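Local coordinates for bifunctional protein PutA (Bdellovibrio bacteriovorus, PDB 5UR2), which probably oxidises the semialdehyde of L-glutamate to L-glutamate with NAD+ and, as a bifunctional flavoenzyme of proline catabolism, also carries a proline dehydrogenase domain, at residues 551-554 with 555-558; 605-608 with 609-612. All coordinates share one frame; numbering follows the deposited sequence.

Overall arrangement
Glu555 OE1 and Arg609 NE form a salt bridge of 2.9 Å that joins contact 1 to contact 2, an example of how two helix ends are tied together. Contact 1 is the start of helix 554-570 and contact 2 lies near the C-terminal end of helix 587-611, in the aldehyde dehydrogenase part of the chain; their centres are about 10 Å apart. Around the salt bridge, Ala558 CB packs on Arg609 CZ at 3.5 Å, Cys554 SG meets Gln612 CB at 3.6 Å, and Arg557 NH2 stands 3.8 Å from Met608 SD. Neither contact belongs to the modified flavin pocket or to the predicted catalytic residues, so this is structural packing between two helices.

Contact 1: residues 551-554 with 555-558; sequences NVPC and EQRA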
loop_
_atom_site.group_PDB
_atom_site.type_symbol
_atom_site.label_atom_id
_atom_site.label_comp_id
_atom_site.label_asym_id
_atom_site.label_seq_id
_atom_site.Cartn_x
_atom_site.Cartn_y
_atom_site.Cartn_z
ATOM N N ASN B 551 16.850 2.996 -16.109
ATOM C CA ASN B 551 15.866 3.189 -17.160
ATOM C C ASN B 551 15.396 1.885 -17.800
ATOM O O ASN B 551 14.573 1.933 -18.722
ATOM C CB ASN B 551 16.445 4.112 -18.238
ATOM C CG ASN B 551 16.724 5.495 -17.703
ATOM O OD1 ASN B 551 15.984 6.003 -16.864
ATOM N ND2 ASN B 551 17.800 6.099 -18.157
ATOM N N VAL B 552 15.900 0.733 -17.374
ATOM C CA VAL B 552 15.323 -0.515 -17.899
ATOM C C VAL B 552 13.895 -0.653 -17.377
ATOM O O VAL B 552 13.670 -0.488 -16.165
ATOM C CB VAL B 552 16.176 -1.728 -17.494
ATOM C CG1 VAL B 552 15.467 -3.020 -17.910
ATOM C CG2 VAL B 552 17.583 -1.667 -18.151
ATOM N N PRO B 553 12.901 -0.905 -18.237
ATOM C CA PRO B 553 11.512 -0.996 -17.756
ATOM C C PRO B 553 11.348 -2.044 -16.661
ATOM O O PRO B 553 12.005 -3.096 -16.658
ATOM C CB PRO B 553 10.723 -1.387 -19.017
ATOM C CG PRO B 553 11.548 -0.892 -20.150
ATOM C CD PRO B 553 12.989 -1.056 -19.701
ATOM N N CYS B 554 10.443 -1.743 -15.726
ATOM C CA CYS B 554 10.214 -2.624 -14.585
ATOM C C CYS B 554 9.962 -4.060 -15.014
ATOM O O CYS B 554 10.515 -4.992 -14.422
ATOM C CB CYS B 554 9.035 -2.108 -13.757
ATOM S SG CYS B 554 9.300 -0.447 -13.060
ATOM N N GLU B 555 9.136 -4.255 -16.048
ATOM C CA GLU B 555 8.807 -5.601 -16.515
ATOM C C GLU B 555 10.055 -6.379 -16.922
ATOM O O GLU B 555 10.156 -7.581 -16.651
ATOM C CB GLU B 555 7.814 -5.522 -17.679
ATOM C CG GLU B 555 7.501 -6.868 -18.343
ATOM C CD GLU B 555 7.036 -7.935 -17.356
ATOM O OE1 GLU B 555 6.216 -7.614 -16.459
ATOM O OE2 GLU B 555 7.517 -9.087 -17.472
ATOM N N GLN B 556 11.012 -5.714 -17.582
ATOM C CA GLN B 556 12.237 -6.392 -18.010
ATOM C C GLN B 556 13.155 -6.677 -16.824
ATOM O O GLN B 556 13.829 -7.710 -16.792
ATOM C CB GLN B 556 12.956 -5.555 -19.073
ATOM C CG GLN B 556 12.184 -5.450 -20.383
ATOM C CD GLN B 556 12.737 -4.395 -21.356
ATOM O OE1 GLN B 556 13.953 -4.260 -21.557
ATOM N NE2 GLN B 556 11.822 -3.640 -21.970
ATOM N N ARG B 557 13.208 -5.772 -15.844
ATOM C CA ARG B 557 14.000 -6.068 -14.651
ATOM C C ARG B 557 13.388 -7.228 -13.876
ATOM O O ARG B 557 14.106 -8.132 -13.427
ATOM C CB ARG B 557 14.137 -4.831 -13.763
ATOM C CG ARG B 557 14.670 -3.598 -14.485
ATOM C CD ARG B 557 15.123 -2.504 -13.495
ATOM N NE ARG B 557 14.109 -2.162 -12.499
ATOM C CZ ARG B 557 13.454 -1.010 -12.471
ATOM N NH1 ARG B 557 13.699 -0.092 -13.397
ATOM N NH2 ARG B 557 12.556 -0.777 -11.520
ATOM N N ALA B 558 12.055 -7.234 -13.754
ATOM C CA ALA B 558 11.365 -8.328 -13.077
ATOM C C ALA B 558 11.560 -9.658 -13.805
ATOM O O ALA B 558 11.682 -10.710 -13.159
ATOM C CB ALA B 558 9.878 -8.005 -12.947
#
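Arg557 reaches back over the preceding turn to the backbone of Val552, its NH1 lying 2.8 Å from Val552 O. The N-H points poorly at this oxygen (118°), and the bond is weak. The bend that brings the guanidinium there is at chi3 (-52°), and one face of the group then rests on Cys554 CA, 4.2 Å above its plane. Along the arginine's stem, CG packs against Val552 CG1 at 3.6 Å; the same methyl also meets Gln556 CB. Gln556 crosses the proline ring obliquely, with NE2 3.3 Å from Pro553 CG.

Behind this first shell is the start of the helix. Pro553 occupies the N-cap position, and its carbonyl oxygen accepts a bond from Arg557 N (3.0 Å, 162°) together with a weak one from Gln556 N. The next rung is Ala558 N to Cys554 O at 2.8 Å. Further out, Arg557 NE donates a hydrogen bond to Val657 O, Glu555 is paired with Arg609, and Met608 of helix 587-611 touches both Cys554 and Arg557.

Thus the buried arginine is held through NE by Val657 O, and NH1 adds only a modest link from the incoming loop to the first helical turn. Glu555, an acid at the helix start, would probably interact favourably with the helix dipole.

Contact 2: residues 605-608 with 609-612; sequences ARHM and RELQ
Arg609, near the C-terminal end of helix 587-611, lies along the helix over Ala605: its CG is 3.4 Å from Ala605 O, and its NH1 approaches Ala605 CB obliquely. Arg609 N also bonds to Ala605 O. The chain stays extended from CG to NE, carrying the guanidinium toward helix 554-570, where NH1 makes a salt bridge with Asp562; with the bridge from NE to Glu555, two carboxylates thereby fix its direction.

Glu610 comes next. With CG anti to the carbonyl carbon (chi1 -64°) and the rest extended, its OE1 meets Arg606 NH1 in a salt bridge of 3.2 Å. The carboxylate and guanidinium planes stand 72° apart, so the two groups do not pair flat through two parallel bonds. Arg606 has a second polar partner in Gly463 O, which accepts a bond from NH2.

Leu611 follows, placing CD1 over the centre of one face of the His607 ring. This CH-pi contact measures 3.7 Å from CD1 to the ring centroid and is only 13° off the ring normal. Met608, bent at both chi2 and chi3, brings CE to 3.9 Å from Leu611 CB; the two side chains cross at about a right angle. Leu961 touches both His607 and Met608.

Gln612 keeps CG between its backbone N and carbonyl carbon, and the otherwise extended chain brings NE2 to Arg609 O, to which it donates at 3.0 Å, in the carbonyl plane and on a lone pair. Its own N bonds to Met608 O at 2.9 Å, continuing the i to i+4 ladder.

Here the i to i+4 spacing of an alpha-helix is used three ways at its C-terminal end, for an Arg-Glu salt bridge, a His-Leu CH-pi contact and the backbone ladder, while Met608, Arg609 and Gln612 pack against helix 554-570 of the aldehyde dehydrogenase fold.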
loop_
_atom_site.group_PDB
_atom_site.type_symbol
_atom_site.label_atom_id
_atom_site.label_comp_id
_atom_site.label_asym_id
_atom_site.label_seq_id
_atom_site.Cartn_x
_atom_site.Cartn_y
_atom_site.Cartn_z
ATOM N N ALA B 605 9.816 -9.552 -7.488
ATOM C CA ALA B 605 9.464 -9.323 -8.887
ATOM C C ALA B 605 7.974 -9.058 -9.025
ATOM O O ALA B 605 7.562 -8.121 -9.728
ATOM C CB ALA B 605 9.899 -10.501 -9.768
ATOM N N ARG B 606 7.151 -9.840 -8.323
ATOM C CA ARG B 606 5.713 -9.586 -8.329
ATOM C C ARG B 606 5.400 -8.192 -7.789
ATOM O O ARG B 606 4.577 -7.471 -8.357
ATOM C CB ARG B 606 4.989 -10.662 -7.517
ATOM C CG ARG B 606 3.482 -10.467 -7.383
ATOM C CD ARG B 606 2.897 -11.601 -6.511
ATOM N NE ARG B 606 1.443 -11.553 -6.431
ATOM C CZ ARG B 606 0.775 -10.688 -5.672
ATOM N NH1 ARG B 606 1.428 -9.795 -4.934
ATOM N NH2 ARG B 606 -0.546 -10.705 -5.662
ATOM N N HIS B 607 6.057 -7.788 -6.700
ATOM C CA HIS B 607 5.763 -6.482 -6.106
ATOM C C HIS B 607 6.145 -5.342 -7.049
ATOM O O HIS B 607 5.399 -4.364 -7.181
ATOM C CB HIS B 607 6.484 -6.336 -4.766
ATOM C CG HIS B 607 5.876 -5.320 -3.849
ATOM N ND1 HIS B 607 6.496 -4.899 -2.688
ATOM C CD2 HIS B 607 4.699 -4.647 -3.913
ATOM C CE1 HIS B 607 5.729 -4.011 -2.080
ATOM N NE2 HIS B 607 4.636 -3.838 -2.805
ATOM N N MET B 608 7.300 -5.455 -7.715
ATOM C CA MET B 608 7.721 -4.397 -8.626
ATOM C C MET B 608 6.726 -4.244 -9.764
ATOM O O MET B 608 6.444 -3.124 -10.212
ATOM C CB MET B 608 9.119 -4.700 -9.170
ATOM C CG MET B 608 9.768 -3.550 -9.985
ATOM S SD MET B 608 10.159 -2.129 -8.901
ATOM C CE MET B 608 8.824 -0.972 -9.258
ATOM N N ARG B 609 6.152 -5.361 -10.214
ATOM C CA ARG B 609 5.141 -5.314 -11.258
ATOM C C ARG B 609 3.889 -4.594 -10.792
ATOM O O ARG B 609 3.231 -3.930 -11.605
ATOM C CB ARG B 609 4.812 -6.726 -11.730
ATOM C CG ARG B 609 5.923 -7.338 -12.570
ATOM C CD ARG B 609 5.599 -8.788 -12.951
ATOM N NE ARG B 609 6.490 -9.215 -14.009
ATOM C CZ ARG B 609 7.341 -10.233 -13.916
ATOM N NH1 ARG B 609 7.401 -10.956 -12.806
ATOM N NH2 ARG B 609 8.127 -10.531 -14.949
ATOM N N GLU B 610 3.565 -4.668 -9.493
ATOM C CA GLU B 610 2.484 -3.833 -8.974
ATOM C C GLU B 610 2.911 -2.367 -8.877
ATOM O O GLU B 610 2.171 -1.472 -9.298
ATOM C CB GLU B 610 2.007 -4.331 -7.608
ATOM C CG GLU B 610 1.375 -5.701 -7.609
ATOM C CD GLU B 610 0.998 -6.150 -6.209
ATOM O OE1 GLU B 610 1.876 -6.683 -5.491
ATOM O OE2 GLU B 610 -0.175 -5.945 -5.819
ATOM N N LEU B 611 4.094 -2.099 -8.301
ATOM C CA LEU B 611 4.496 -0.725 -7.995
ATOM C C LEU B 611 4.889 0.085 -9.238
ATOM O O LEU B 611 5.026 1.305 -9.135
ATOM C CB LEU B 611 5.650 -0.743 -6.977
ATOM C CG LEU B 611 5.277 -1.266 -5.573
ATOM C CD1 LEU B 611 6.488 -1.371 -4.675
ATOM C CD2 LEU B 611 4.203 -0.448 -4.879
ATOM N N GLN B 612 5.082 -0.551 -10.403
ATOM C CA GLN B 612 5.368 0.200 -11.626
ATOM C C GLN B 612 4.173 1.026 -12.073
ATOM O O GLN B 612 4.338 1.953 -12.869
ATOM C CB GLN B 612 5.759 -0.742 -12.774
ATOM C CG GLN B 612 4.532 -1.501 -13.368
ATOM C CD GLN B 612 4.930 -2.491 -14.453
ATOM O OE1 GLN B 612 5.650 -2.146 -15.397
ATOM N NE2 GLN B 612 4.484 -3.740 -14.308
#